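PDB 5N3U: phycocyanobilin lyase subunit alpha from Nostoc sp. PCC 7120, which associates with CpcF to form a lyase that is probably required for attaching the chromophore to the CpcA phycocyanin subunit of the phycobilisome. Local coordinates for residues L203-L215 with A229-A243. Numbering follows the deposited sequence.
Sequences LAGNDLNLRRVAL and AIANAKAENSFKLIA
With CG anti to the carbonyl carbon (chi1 -61°) and an extended chain from CG to NE, Arg-212 runs across the ring of Phe-239 to the carboxylate of Glu-236. Its CG lies over one ring face, 4.0 Å from the centroid, a CH-pi contact. Beyond the ring the guanidinium forms a side-on salt bridge: NE meets Glu-236 OE1 and NH2 meets Glu-236 OE2, each at 3.0 Å and nearly straight, both reaching the oxygens from above the carboxylate plane. NH1 pairs with Asp-72 of a neighbouring CpcF subunit, whose Tyr-74 meets Phe-239 edge-to-face. A leucine in place of Arg-212 would probably leave Glu-236 and that aspartate without their shared cation. Arg-211, bent at chi3 (-71°), sends NE to Lys-234 O at 2.8 Å, while NH1 reaches Gly-205 O at 2.7 Å, joining the loops that precede the two helices. Leu-215 is a knob among Ile-230, Phe-239, Lys-240 and Ala-243; its CD1 also rests 3.6 Å from Ala-235 CB, and its CD2 lies 3.7 Å from Ile-230 CG2. Leu-203 extends the apolar seam to Ala-229 and Ala-233. Lys-240 NZ donates to Ala-231 O and Ala-233 O, tying helix 227-232 and the link after it to helix 237-250. Helices 208-215 and 237-243, axes 25° from parallel and 9.3 Å apart at closest approach, pack consistently with a HEAT-type alpha solenoid, at the CpcF interface.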
loop_
_atom_site.group_PDB
_atom_site.type_symbol
_atom_site.label_atom_id
_atom_site.label_comp_id
_atom_site.label_asym_id
_atom_site.label_seq_id
_atom_site.Cartn_x
_atom_site.Cartn_y
_atom_site.Cartn_z
ATOM N N LEU A 203 -25.822 -0.823 5.358
ATOM C CA LEU A 203 -24.889 -1.969 5.178
ATOM C C LEU A 203 -25.318 -2.913 4.143
ATOM O O LEU A 203 -24.486 -3.427 3.433
ATOM C CB LEU A 203 -24.723 -2.829 6.420
ATOM C CG LEU A 203 -23.881 -2.259 7.515
ATOM C CD1 LEU A 203 -23.720 -3.279 8.634
ATOM C CD2 LEU A 203 -22.512 -1.839 6.937
ATOM N N ALA A 204 -26.617 -3.122 4.060
ATOM C CA ALA A 204 -27.244 -3.959 3.062
ATOM C C ALA A 204 -27.344 -3.335 1.679
ATOM O O ALA A 204 -27.740 -4.025 0.760
ATOM C CB ALA A 204 -28.616 -4.392 3.548
ATOM N N GLY A 205 -26.936 -2.074 1.517
ATOM C CA GLY A 205 -27.191 -1.306 0.322
ATOM C C GLY A 205 -26.218 -1.614 -0.792
ATOM O O GLY A 205 -25.218 -2.317 -0.619
ATOM N N ASN A 206 -26.532 -1.073 -1.953
ATOM C CA ASN A 206 -25.743 -1.274 -3.134
ATOM C C ASN A 206 -24.466 -0.439 -3.151
ATOM O O ASN A 206 -23.682 -0.590 -4.064
ATOM C CB ASN A 206 -26.590 -0.958 -4.380
ATOM C CG ASN A 206 -26.877 0.547 -4.561
ATOM O OD1 ASN A 206 -26.093 1.418 -4.165
ATOM N ND2 ASN A 206 -28.009 0.857 -5.186
ATOM N N ASP A 207 -24.259 0.462 -2.191
ATOM C CA ASP A 207 -23.163 1.435 -2.282
ATOM C C ASP A 207 -22.001 1.125 -1.283
ATOM O O ASP A 207 -22.049 1.436 -0.076
ATOM C CB ASP A 207 -23.754 2.828 -2.081
ATOM C CG ASP A 207 -22.741 3.940 -2.207
ATOM O OD1 ASP A 207 -21.525 3.715 -2.172
ATOM O OD2 ASP A 207 -23.170 5.103 -2.307
ATOM N N LEU A 208 -20.901 0.636 -1.817
ATOM C CA LEU A 208 -19.728 0.326 -1.018
ATOM C C LEU A 208 -19.222 1.392 -0.081
ATOM O O LEU A 208 -19.052 1.128 1.081
ATOM C CB LEU A 208 -18.577 -0.183 -1.883
ATOM C CG LEU A 208 -17.280 -0.565 -1.161
ATOM C CD1 LEU A 208 -17.502 -1.639 -0.119
ATOM C CD2 LEU A 208 -16.165 -0.973 -2.097
ATOM N N ASN A 209 -19.000 2.610 -0.577
ATOM C CA ASN A 209 -18.536 3.714 0.270
ATOM C C ASN A 209 -19.459 3.985 1.423
ATOM O O ASN A 209 -19.048 4.400 2.462
ATOM C CB ASN A 209 -18.518 5.054 -0.456
ATOM C CG ASN A 209 -17.882 4.986 -1.789
ATOM O OD1 ASN A 209 -16.672 4.920 -1.893
ATOM N ND2 ASN A 209 -18.686 5.018 -2.822
ATOM N N LEU A 210 -20.722 3.764 1.196
ATOM C CA LEU A 210 -21.757 4.036 2.176
ATOM C C LEU A 210 -21.684 2.937 3.222
ATOM O O LEU A 210 -21.790 3.194 4.377
ATOM C CB LEU A 210 -23.133 4.062 1.540
ATOM C CG LEU A 210 -23.727 5.459 1.506
ATOM C CD1 LEU A 210 -25.108 5.505 0.908
ATOM C CD2 LEU A 210 -23.742 6.018 2.898
ATOM N N ARG A 211 -21.506 1.706 2.778
ATOM C CA ARG A 211 -21.278 0.589 3.702
ATOM C C ARG A 211 -20.101 0.869 4.636
ATOM O O ARG A 211 -20.167 0.668 5.871
ATOM C CB ARG A 211 -21.098 -0.697 2.891
ATOM C CG ARG A 211 -22.289 -1.072 2.061
ATOM C CD ARG A 211 -22.427 -2.549 1.692
ATOM N NE ARG A 211 -21.431 -2.957 0.733
ATOM C CZ ARG A 211 -21.494 -2.882 -0.590
ATOM N NH1 ARG A 211 -22.563 -2.475 -1.227
ATOM N NH2 ARG A 211 -20.430 -3.257 -1.291
ATOM N N ARG A 212 -19.036 1.468 4.115
ATOM C CA ARG A 212 -17.883 1.761 4.931
ATOM C C ARG A 212 -18.181 2.781 5.958
ATOM O O ARG A 212 -17.790 2.682 7.114
ATOM C CB ARG A 212 -16.655 2.194 4.078
ATOM C CG ARG A 212 -16.172 1.141 3.094
ATOM C CD ARG A 212 -15.115 1.821 2.232
ATOM N NE ARG A 212 -14.390 0.912 1.380
ATOM C CZ ARG A 212 -13.723 1.282 0.273
ATOM N NH1 ARG A 212 -13.760 2.528 -0.162
ATOM N NH2 ARG A 212 -13.037 0.410 -0.395
ATOM N N VAL A 213 -18.877 3.802 5.553
ATOM C CA VAL A 213 -19.316 4.838 6.477
ATOM C C VAL A 213 -20.249 4.240 7.563
ATOM O O VAL A 213 -20.068 4.522 8.752
ATOM C CB VAL A 213 -20.050 5.962 5.709
ATOM C CG1 VAL A 213 -20.874 6.799 6.668
ATOM C CG2 VAL A 213 -18.990 6.809 4.981
ATOM N N ALA A 214 -21.177 3.401 7.156
ATOM C CA ALA A 214 -22.103 2.807 8.125
ATOM C C ALA A 214 -21.326 1.953 9.172
ATOM O O ALA A 214 -21.608 1.997 10.370
ATOM C CB ALA A 214 -23.112 1.990 7.386
ATOM N N LEU A 215 -20.305 1.219 8.696
ATOM C CA LEU A 215 -19.441 0.501 9.594
ATOM C C LEU A 215 -18.778 1.368 10.601
ATOM O O LEU A 215 -18.793 1.061 11.820
ATOM C CB LEU A 215 -18.424 -0.359 8.829
ATOM C CG LEU A 215 -19.051 -1.525 8.176
ATOM C CD1 LEU A 215 -18.190 -2.186 7.075
ATOM C CD2 LEU A 215 -19.490 -2.525 9.244
ATOM N N ALA A 229 -24.718 -8.512 11.290
ATOM C CA ALA A 229 -24.817 -7.802 10.074
ATOM C C ALA A 229 -23.423 -7.183 9.726
ATOM O O ALA A 229 -23.063 -7.132 8.589
ATOM C CB ALA A 229 -25.842 -6.696 10.157
ATOM N N ILE A 230 -22.690 -6.711 10.714
ATOM C CA ILE A 230 -21.347 -6.125 10.433
ATOM C C ILE A 230 -20.452 -7.223 9.863
ATOM O O ILE A 230 -19.857 -7.086 8.788
ATOM C CB ILE A 230 -20.763 -5.556 11.720
ATOM C CG1 ILE A 230 -21.496 -4.257 12.016
ATOM C CG2 ILE A 230 -19.219 -5.359 11.647
ATOM C CD1 ILE A 230 -21.338 -3.836 13.457
ATOM N N ALA A 231 -20.428 -8.347 10.551
ATOM C CA ALA A 231 -19.533 -9.454 10.170
ATOM C C ALA A 231 -19.839 -10.010 8.811
ATOM O O ALA A 231 -18.928 -10.427 8.092
ATOM C CB ALA A 231 -19.478 -10.518 11.277
ATOM N N ASN A 232 -21.090 -9.926 8.374
ATOM C CA ASN A 232 -21.483 -10.360 7.034
ATOM C C ASN A 232 -21.558 -9.315 5.951
ATOM O O ASN A 232 -21.868 -9.618 4.801
ATOM C CB ASN A 232 -22.805 -11.085 7.158
ATOM C CG ASN A 232 -22.652 -12.313 7.991
ATOM O OD1 ASN A 232 -21.626 -12.988 7.895
ATOM N ND2 ASN A 232 -23.619 -12.593 8.840
ATOM N N ALA A 233 -21.232 -8.084 6.278
ATOM C CA ALA A 233 -21.402 -7.022 5.318
ATOM C C ALA A 233 -20.398 -7.178 4.158
ATOM O O ALA A 233 -19.350 -7.822 4.306
ATOM C CB ALA A 233 -21.222 -5.683 6.023
ATOM N N LYS A 234 -20.721 -6.601 3.018
ATOM C CA LYS A 234 -19.855 -6.600 1.853
ATOM C C LYS A 234 -18.929 -5.419 1.978
ATOM O O LYS A 234 -19.141 -4.407 1.377
ATOM C CB LYS A 234 -20.632 -6.523 0.526
ATOM C CG LYS A 234 -21.528 -7.730 0.168
ATOM C CD LYS A 234 -20.892 -9.096 0.454
ATOM C CE LYS A 234 -21.229 -9.540 1.897
ATOM N NZ LYS A 234 -20.382 -10.548 2.616
ATOM N N ALA A 235 -17.889 -5.564 2.779
ATOM C CA ALA A 235 -16.835 -4.537 2.873
ATOM C C ALA A 235 -15.567 -5.161 3.354
ATOM O O ALA A 235 -15.577 -6.313 3.789
ATOM C CB ALA A 235 -17.246 -3.491 3.876
ATOM N N GLU A 236 -14.504 -4.393 3.377
ATOM C CA GLU A 236 -13.217 -4.957 3.753
ATOM C C GLU A 236 -13.204 -5.278 5.251
ATOM O O GLU A 236 -13.798 -4.572 6.051
ATOM C CB GLU A 236 -12.097 -3.951 3.483
ATOM C CG GLU A 236 -11.948 -3.498 2.043
ATOM C CD GLU A 236 -13.093 -2.571 1.491
ATOM O OE1 GLU A 236 -13.902 -1.956 2.227
ATOM O OE2 GLU A 236 -13.189 -2.472 0.261
ATOM N N ASN A 237 -12.446 -6.293 5.658
ATOM C CA ASN A 237 -12.343 -6.655 7.073
ATOM C C ASN A 237 -11.886 -5.605 7.961
ATOM O O ASN A 237 -12.312 -5.523 9.092
ATOM C CB ASN A 237 -11.436 -7.883 7.206
ATOM C CG ASN A 237 -12.073 -9.110 6.621
ATOM O OD1 ASN A 237 -13.269 -9.161 6.429
ATOM N ND2 ASN A 237 -11.276 -10.103 6.357
ATOM N N SER A 238 -10.954 -4.769 7.489
ATOM C CA SER A 238 -10.551 -3.668 8.272
ATOM C C SER A 238 -11.664 -2.821 8.826
ATOM O O SER A 238 -11.606 -2.383 9.965
ATOM C CB SER A 238 -9.588 -2.777 7.476
ATOM O OG SER A 238 -8.326 -3.400 7.488
ATOM N N PHE A 239 -12.618 -2.479 7.997
ATOM C CA PHE A 239 -13.767 -1.695 8.484
ATOM C C PHE A 239 -14.658 -2.549 9.412
ATOM O O PHE A 239 -15.196 -2.053 10.394
ATOM C CB PHE A 239 -14.600 -1.252 7.323
ATOM C CG PHE A 239 -13.928 -0.224 6.510
ATOM C CD1 PHE A 239 -13.881 1.094 6.970
ATOM C CD2 PHE A 239 -13.293 -0.579 5.306
ATOM C CE1 PHE A 239 -13.196 2.097 6.192
ATOM C CE2 PHE A 239 -12.617 0.392 4.534
ATOM C CZ PHE A 239 -12.547 1.715 5.001
ATOM N N LYS A 240 -14.829 -3.807 9.065
ATOM C CA LYS A 240 -15.585 -4.690 9.970
ATOM C C LYS A 240 -14.989 -4.755 11.339
ATOM O O LYS A 240 -15.699 -4.674 12.356
ATOM C CB LYS A 240 -15.744 -6.068 9.391
ATOM C CG LYS A 240 -16.508 -6.081 8.098
ATOM C CD LYS A 240 -16.711 -7.520 7.715
ATOM C CE LYS A 240 -17.158 -7.669 6.343
ATOM N NZ LYS A 240 -17.784 -9.005 6.124
ATOM N N LEU A 241 -13.659 -4.865 11.420
ATOM C CA LEU A 241 -13.025 -4.968 12.708
ATOM C C LEU A 241 -13.110 -3.731 13.499
ATOM O O LEU A 241 -13.205 -3.776 14.773
ATOM C CB LEU A 241 -11.523 -5.388 12.531
ATOM C CG LEU A 241 -11.306 -6.815 12.068
ATOM C CD1 LEU A 241 -9.878 -6.924 11.553
ATOM C CD2 LEU A 241 -11.530 -7.710 13.309
ATOM N N ILE A 242 -13.052 -2.592 12.821
ATOM C CA ILE A 242 -13.205 -1.325 13.575
ATOM C C ILE A 242 -14.616 -1.192 14.140
ATOM O O ILE A 242 -14.782 -0.734 15.240
ATOM C CB ILE A 242 -12.941 -0.081 12.673
ATOM C CG1 ILE A 242 -11.502 -0.020 12.284
ATOM C CG2 ILE A 242 -13.314 1.213 13.393
ATOM C CD1 ILE A 242 -10.613 0.148 13.484
ATOM N N ALA A 243 -15.599 -1.590 13.362
ATOM C CA ALA A 243 -16.989 -1.551 13.840
ATOM C C ALA A 243 -17.174 -2.477 15.029
ATOM O O ALA A 243 -17.625 -2.048 16.101
ATOM C CB ALA A 243 -17.875 -1.926 12.705
#